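Local coordinates for cell division control protein (Pyrococcus abyssi, PDB 6RPP) that probably excises itself, as an intein of the HINT fold, from a replicative helicase precursor by protein splicing, at residues 59-64 with 129-134; 99-104 with 108-113. The protein carries 2 engineered substitutions. One frame throughout, in Å; residues are numbered along the deposited sequence.

Interaction 1: residues 59-64 with 129-134; sequences ETLKVR and VSWDEV
Val63 and Val129 meet methyl to methyl, and this is the tight part of the contact. The CG2 atoms of Val63 and Val129 are 3.4 Å apart, closer than usual for two carbons. In Val129 the CG1 methyl is anti to the backbone N (chi1 174°). This leaves Val129 CG2 beside that nitrogen, where it also reaches the backbone O of Leu61 at 3.5 Å. Leu61 packs more loosely. Leu61 CG lies 4.4 Å from Val129 CG1. The CD2 branch of Leu61 comes to the edge of the Trp131 indole, near the ring plane, 3.8 Å from NE1. No hydrogen bond joins the two segments, and only 180 Å² is buried in all. The solvent side is the turn. Thr60 and Lys62 are exposed and do not touch 129-134. Thr60 OG1 accepts a bond from Lys62 N at 3.3 Å, an ST turn. Leu61 lies between them with a positive phi of 66° and points its side chain toward the strand. Tyr54 and Leu56 of strand 44-56 extend the apolar patch beside the valines. Trp131 also packs on Leu58. The arrangement joins the turn between strands 44-56 and 63-75 to the start of the long strand 128-140. It is side-chain packing between the two antiparallel sheets of the mainly beta HINT fold, to which intein splicing domains belong.

Interaction 2: residues 99-104 with 108-113; sequences FFVLEE and AMRKAR
Arg110 NH1 is held by two acceptors, Glu103 OE1 at 3.0 Å and the side-chain oxygen of Asn119. NH2 of Arg110 makes a parallel bond to Glu103 OE2 at 3.1 Å. The salt bridge is therefore end-on, one nitrogen to each oxygen. Both bonds are nearly straight, and the oxygens lie in the guanidinium plane. The carboxylate is turned 42° from that plane, and its oxygens are met from above their own plane. Glu103 is poorly ordered, which makes its exact pose less certain. Arg110 gets there with CG anti to the backbone N (chi1 -177°) and a bend at chi3 (-58°). Its stem crosses Val101, whose CG2 touches Arg110 CB at 3.8 Å, while Val101 CG1 lies over one face of the guanidinium. A leucine at Arg110 would probably leave the Glu103 carboxylate without its charged mate and take one donor from the Asn119 side chain.

These side chains stand on a twisted antiparallel hairpin. Phe99 pairs with Arg110 and Val101 with Ala108, each through two backbone bonds. The shortest is Val101 N to Ala108 O, 2.7 Å. Phe100 and Met109 form the non-hydrogen-bonded pair between them, with side chains on the other face. Met109 CG sits 3.9 Å from Phe100 CD1. Its sulfur makes an oblique Met-aromatic contact, with SD 5.2 Å from the centroid of the Phe100 ring. At the end of the hairpin Phe99 turns its ring edge to Ala112, CE1 to CB 3.9 Å. The ion pair runs diagonally across Val101, on the same face as Phe99, and adds a side-chain link to the backbone pairing. With Val101 over one face and N-H groups given to Glu103 and Asn119, the guanidinium is likely to turn little, though the Glu103 end seems mobile.

Overall arrangement
From the N terminus the chain passes helix 21-35, runs along strand 44-56, turns through 59-64 and returns along strand 63-75. It then builds strands 80-85 and 90-93 before the hairpin 98-103 and 106-111. Interaction 2 closes this short hairpin at the edge of the six-stranded sheet. After strand 120-125 the chain enters strand 128-140, and interaction 1 closes a much longer loop. Interaction 2 is nested inside that loop. The two centres are 13 Å apart. Trp131 of interaction 1 bridges them, with CE3 packing 3.5 Å from Leu102 CB. Interaction 1 joins the four-stranded sheet to the six-stranded one, while interaction 2 stays within the latter.

Interaction 1: residues 59-64 with 129-134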
loop_
_atom_site.group_PDB
_atom_site.type_symbol
_atom_site.label_atom_id
_atom_site.label_comp_id
_atom_site.label_asym_id
_atom_site.label_seq_id
_atom_site.Cartn_x
_atom_site.Cartn_y
_atom_site.Cartn_z
ATOM N N GLU A 59 -5.032 7.593 15.264
ATOM C CA GLU A 59 -5.717 8.225 16.384
ATOM C C GLU A 59 -5.523 9.733 16.407
ATOM O O GLU A 59 -6.449 10.479 16.760
ATOM C CB GLU A 59 -5.212 7.626 17.708
ATOM C CG GLU A 59 -5.460 6.149 17.859
ATOM C CD GLU A 59 -5.354 5.678 19.312
ATOM O OE1 GLU A 59 -5.319 6.527 20.230
ATOM O OE2 GLU A 59 -5.349 4.468 19.519
ATOM N N THR A 60 -4.329 10.206 16.068
ATOM C CA THR A 60 -4.004 11.627 16.181
ATOM C C THR A 60 -3.929 12.335 14.841
ATOM O O THR A 60 -3.852 13.574 14.806
ATOM C CB THR A 60 -2.654 11.794 16.876
ATOM O OG1 THR A 60 -1.617 11.334 16.006
ATOM C CG2 THR A 60 -2.628 11.016 18.200
ATOM N N LEU A 61 -3.890 11.575 13.757
ATOM C CA LEU A 61 -3.761 12.052 12.383
ATOM C C LEU A 61 -2.405 12.709 12.106
ATOM O O LEU A 61 -2.237 13.384 11.105
ATOM C CB LEU A 61 -4.918 12.984 12.018
ATOM C CG LEU A 61 -6.138 12.344 11.370
ATOM C CD1 LEU A 61 -6.727 11.298 12.273
ATOM C CD2 LEU A 61 -7.188 13.407 11.035
ATOM N N LYS A 62 -1.417 12.484 12.954
ATOM C CA LYS A 62 -0.067 12.964 12.694
ATOM C C LYS A 62 0.595 12.052 11.675
ATOM O O LYS A 62 0.329 10.854 11.644
ATOM C CB LYS A 62 0.761 12.975 13.982
ATOM C CG LYS A 62 0.565 14.247 14.811
ATOM C CD LYS A 62 1.808 14.636 15.591
ATOM C CE LYS A 62 2.220 13.556 16.580
ATOM N NZ LYS A 62 2.602 14.135 17.908
ATOM N N VAL A 63 1.439 12.628 10.822
ATOM C CA VAL A 63 2.272 11.854 9.897
ATOM C C VAL A 63 3.669 11.775 10.478
ATOM O O VAL A 63 4.266 12.808 10.815
ATOM C CB VAL A 63 2.310 12.484 8.500
ATOM C CG1 VAL A 63 3.218 11.650 7.562
ATOM C CG2 VAL A 63 0.928 12.637 7.944
ATOM N N ARG A 64 4.198 10.562 10.569
ATOM C CA ARG A 64 5.479 10.300 11.208
ATOM C C ARG A 64 6.355 9.451 10.304
ATOM O O ARG A 64 5.871 8.621 9.532
ATOM C CB ARG A 64 5.309 9.556 12.545
ATOM C CG ARG A 64 4.920 10.419 13.737
ATOM C CD ARG A 64 5.208 9.657 15.010
ATOM N NE ARG A 64 4.501 10.206 16.161
ATOM C CZ ARG A 64 3.317 9.770 16.578
ATOM N NH1 ARG A 64 2.715 8.770 15.940
ATOM N NH2 ARG A 64 2.748 10.321 17.639
ATOM N N VAL A 129 -3.016 16.014 5.957
ATOM C CA VAL A 129 -3.821 14.806 5.905
ATOM C C VAL A 129 -5.245 15.190 5.534
ATOM O O VAL A 129 -5.813 16.173 6.069
ATOM C CB VAL A 129 -3.767 14.044 7.250
ATOM C CG1 VAL A 129 -4.737 12.842 7.230
ATOM C CG2 VAL A 129 -2.354 13.654 7.639
ATOM N N SER A 130 -5.843 14.416 4.628
ATOM C CA SER A 130 -7.181 14.694 4.119
ATOM C C SER A 130 -8.000 13.415 3.986
ATOM O O SER A 130 -7.519 12.389 3.474
ATOM C CB SER A 130 -7.080 15.399 2.757
ATOM O OG SER A 130 -8.366 15.468 2.148
ATOM N N TRP A 131 -9.236 13.472 4.429
ATOM C CA TRP A 131 -10.174 12.376 4.180
ATOM C C TRP A 131 -10.870 12.652 2.853
ATOM O O TRP A 131 -11.618 13.641 2.711
ATOM C CB TRP A 131 -11.180 12.215 5.326
ATOM C CG TRP A 131 -10.484 11.716 6.561
ATOM C CD1 TRP A 131 -10.099 12.460 7.640
ATOM C CD2 TRP A 131 -10.116 10.373 6.851
ATOM N NE1 TRP A 131 -9.502 11.663 8.577
ATOM C CE2 TRP A 131 -9.509 10.369 8.126
ATOM C CE3 TRP A 131 -10.250 9.166 6.168
ATOM C CZ2 TRP A 131 -9.017 9.212 8.713
ATOM C CZ3 TRP A 131 -9.759 8.008 6.758
ATOM C CH2 TRP A 131 -9.142 8.045 8.009
ATOM N N ASP A 132 -10.692 11.752 1.883
ATOM C CA ASP A 132 -10.945 12.046 0.484
ATOM C C ASP A 132 -11.928 11.022 -0.092
ATOM O O ASP A 132 -11.632 9.823 -0.092
ATOM C CB ASP A 132 -9.588 12.023 -0.258
ATOM C CG ASP A 132 -9.677 12.405 -1.705
ATOM O OD1 ASP A 132 -10.760 12.769 -2.202
ATOM O OD2 ASP A 132 -8.584 12.307 -2.351
ATOM N N GLU A 133 -13.081 11.490 -0.575
ATOM C CA GLU A 133 -14.099 10.584 -1.126
ATOM C C GLU A 133 -13.573 9.760 -2.286
ATOM O O GLU A 133 -13.012 10.292 -3.261
ATOM C CB GLU A 133 -15.317 11.373 -1.608
ATOM C CG GLU A 133 -16.014 12.069 -0.448
ATOM C CD GLU A 133 -17.273 12.804 -0.858
ATOM O OE1 GLU A 133 -17.745 12.596 -1.991
ATOM O OE2 GLU A 133 -17.790 13.589 -0.035
ATOM N N VAL A 134 -13.830 8.452 -2.230
ATOM C CA VAL A 134 -13.637 7.661 -3.443
ATOM C C VAL A 134 -14.574 8.178 -4.547
ATOM O O VAL A 134 -15.771 8.454 -4.315
ATOM C CB VAL A 134 -13.885 6.171 -3.133
ATOM C CG1 VAL A 134 -13.874 5.327 -4.424
ATOM C CG2 VAL A 134 -12.871 5.657 -2.130
#

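Interaction 2: residues 99-104 with 108-113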
loop_
_atom_site.group_PDB
_atom_site.type_symbol
_atom_site.label_atom_id
_atom_site.label_comp_id
_atom_site.label_asym_id
_atom_site.label_seq_id
_atom_site.Cartn_x
_atom_site.Cartn_y
_atom_site.Cartn_z
ATOM N N PHE A 99 -8.549 -0.435 2.959
ATOM C CA PHE A 99 -8.359 0.995 3.087
ATOM C C PHE A 99 -8.931 1.436 4.418
ATOM O O PHE A 99 -9.883 0.852 4.904
ATOM C CB PHE A 99 -9.074 1.772 1.959
ATOM C CG PHE A 99 -8.399 1.648 0.648
ATOM C CD1 PHE A 99 -8.628 0.519 -0.131
ATOM C CD2 PHE A 99 -7.627 2.647 0.149
ATOM C CE1 PHE A 99 -8.004 0.373 -1.385
ATOM C CE2 PHE A 99 -6.975 2.518 -1.083
ATOM C CZ PHE A 99 -7.177 1.403 -1.873
ATOM N N PHE A 100 -8.293 2.433 5.026
ATOM C CA PHE A 100 -8.879 3.159 6.145
ATOM C C PHE A 100 -10.037 4.016 5.646
ATOM O O PHE A 100 -9.834 4.862 4.765
ATOM C CB PHE A 100 -7.823 4.065 6.781
ATOM C CG PHE A 100 -6.557 3.336 7.163
ATOM C CD1 PHE A 100 -6.518 2.547 8.301
ATOM C CD2 PHE A 100 -5.433 3.428 6.369
ATOM C CE1 PHE A 100 -5.362 1.861 8.648
ATOM C CE2 PHE A 100 -4.282 2.744 6.696
ATOM C CZ PHE A 100 -4.229 1.979 7.829
ATOM N N VAL A 101 -11.235 3.836 6.216
ATOM C CA VAL A 101 -12.402 4.619 5.818
ATOM C C VAL A 101 -12.955 5.317 7.042
ATOM O O VAL A 101 -13.240 4.673 8.058
ATOM C CB VAL A 101 -13.510 3.761 5.170
ATOM C CG1 VAL A 101 -14.740 4.618 4.892
ATOM C CG2 VAL A 101 -12.981 3.145 3.871
ATOM N N LEU A 102 -13.162 6.615 6.930
ATOM C CA LEU A 102 -13.764 7.375 8.010
ATOM C C LEU A 102 -15.265 7.426 7.778
ATOM O O LEU A 102 -15.727 8.039 6.816
ATOM C CB LEU A 102 -13.177 8.777 8.046
ATOM C CG LEU A 102 -13.836 9.745 9.025
ATOM C CD1 LEU A 102 -13.521 9.376 10.471
ATOM C CD2 LEU A 102 -13.396 11.171 8.706
ATOM N N GLU A 103 -16.038 6.798 8.656
ATOM C CA GLU A 103 -17.477 6.783 8.472
ATOM C C GLU A 103 -18.113 7.097 9.812
ATOM O O GLU A 103 -17.865 6.391 10.796
ATOM C CB GLU A 103 -17.940 5.435 7.917
ATOM C CG GLU A 103 -19.135 5.537 6.989
ATOM C CD GLU A 103 -19.326 4.280 6.167
ATOM O OE1 GLU A 103 -19.113 4.329 4.936
ATOM O OE2 GLU A 103 -19.681 3.239 6.755
ATOM N N GLU A 104 -18.883 8.188 9.851
ATOM C CA GLU A 104 -19.595 8.655 11.037
ATOM C C GLU A 104 -18.679 8.688 12.260
ATOM O O GLU A 104 -18.945 8.086 13.303
ATOM C CB GLU A 104 -20.850 7.814 11.289
ATOM C CG GLU A 104 -21.907 7.938 10.184
ATOM C CD GLU A 104 -22.354 6.592 9.635
ATOM O OE1 GLU A 104 -23.431 6.529 8.998
ATOM O OE2 GLU A 104 -21.634 5.596 9.846
ATOM N N ALA A 108 -12.675 2.721 10.148
ATOM C CA ALA A 108 -12.663 1.281 10.037
ATOM C C ALA A 108 -11.967 0.916 8.746
ATOM O O ALA A 108 -11.644 1.774 7.918
ATOM C CB ALA A 108 -14.073 0.682 10.068
ATOM N N MET A 109 -11.713 -0.363 8.572
ATOM C CA MET A 109 -11.015 -0.781 7.379
ATOM C C MET A 109 -11.998 -1.491 6.449
ATOM O O MET A 109 -12.886 -2.226 6.888
ATOM C CB MET A 109 -9.783 -1.634 7.737
ATOM C CG MET A 109 -8.542 -0.734 8.338
ATOM S SD MET A 109 -7.372 -1.920 9.038
ATOM C CE MET A 109 -7.571 -3.339 7.950
ATOM N N ARG A 110 -11.856 -1.210 5.153
ATOM C CA ARG A 110 -12.776 -1.681 4.125
ATOM C C ARG A 110 -11.960 -2.185 2.944
ATOM O O ARG A 110 -11.108 -1.453 2.427
ATOM C CB ARG A 110 -13.705 -0.550 3.682
ATOM C CG ARG A 110 -14.755 -0.946 2.653
ATOM C CD ARG A 110 -15.965 -0.009 2.720
ATOM N NE ARG A 110 -16.583 0.013 4.053
ATOM C CZ ARG A 110 -17.302 1.026 4.524
ATOM N NH1 ARG A 110 -17.528 2.097 3.777
ATOM N NH2 ARG A 110 -17.810 0.971 5.748
ATOM N N LYS A 111 -12.280 -3.396 2.477
ATOM C CA LYS A 111 -11.613 -3.966 1.317
ATOM C C LYS A 111 -11.913 -3.139 0.068
ATOM O O LYS A 111 -13.011 -2.584 -0.102
ATOM C CB LYS A 111 -12.060 -5.421 1.089
ATOM C CG LYS A 111 -11.614 -6.411 2.158
ATOM C CD LYS A 111 -12.245 -7.781 1.895
ATOM C CE LYS A 111 -12.080 -8.744 3.062
ATOM N NZ LYS A 111 -10.870 -9.600 2.896
ATOM N N ALA A 112 -10.929 -3.099 -0.842
ATOM C CA ALA A 112 -11.096 -2.326 -2.078
ATOM C C ALA A 112 -12.401 -2.683 -2.792
ATOM O O ALA A 112 -13.161 -1.800 -3.244
ATOM C CB ALA A 112 -9.897 -2.575 -3.002
ATOM N N ARG A 113 -12.702 -3.991 -2.884
ATOM C CA ARG A 113 -13.894 -4.456 -3.585
ATOM C C ARG A 113 -15.185 -4.130 -2.846
ATOM O O ARG A 113 -16.266 -4.302 -3.425
ATOM C CB ARG A 113 -13.827 -5.965 -3.815
ATOM C CG ARG A 113 -13.908 -6.831 -2.563
ATOM C CD ARG A 113 -13.797 -8.311 -2.945
ATOM N NE ARG A 113 -13.728 -9.168 -1.761
ATOM C CZ ARG A 113 -13.326 -10.433 -1.778
ATOM N NH1 ARG A 113 -12.950 -10.997 -2.921
ATOM N NH2 ARG A 113 -13.296 -11.128 -0.646
#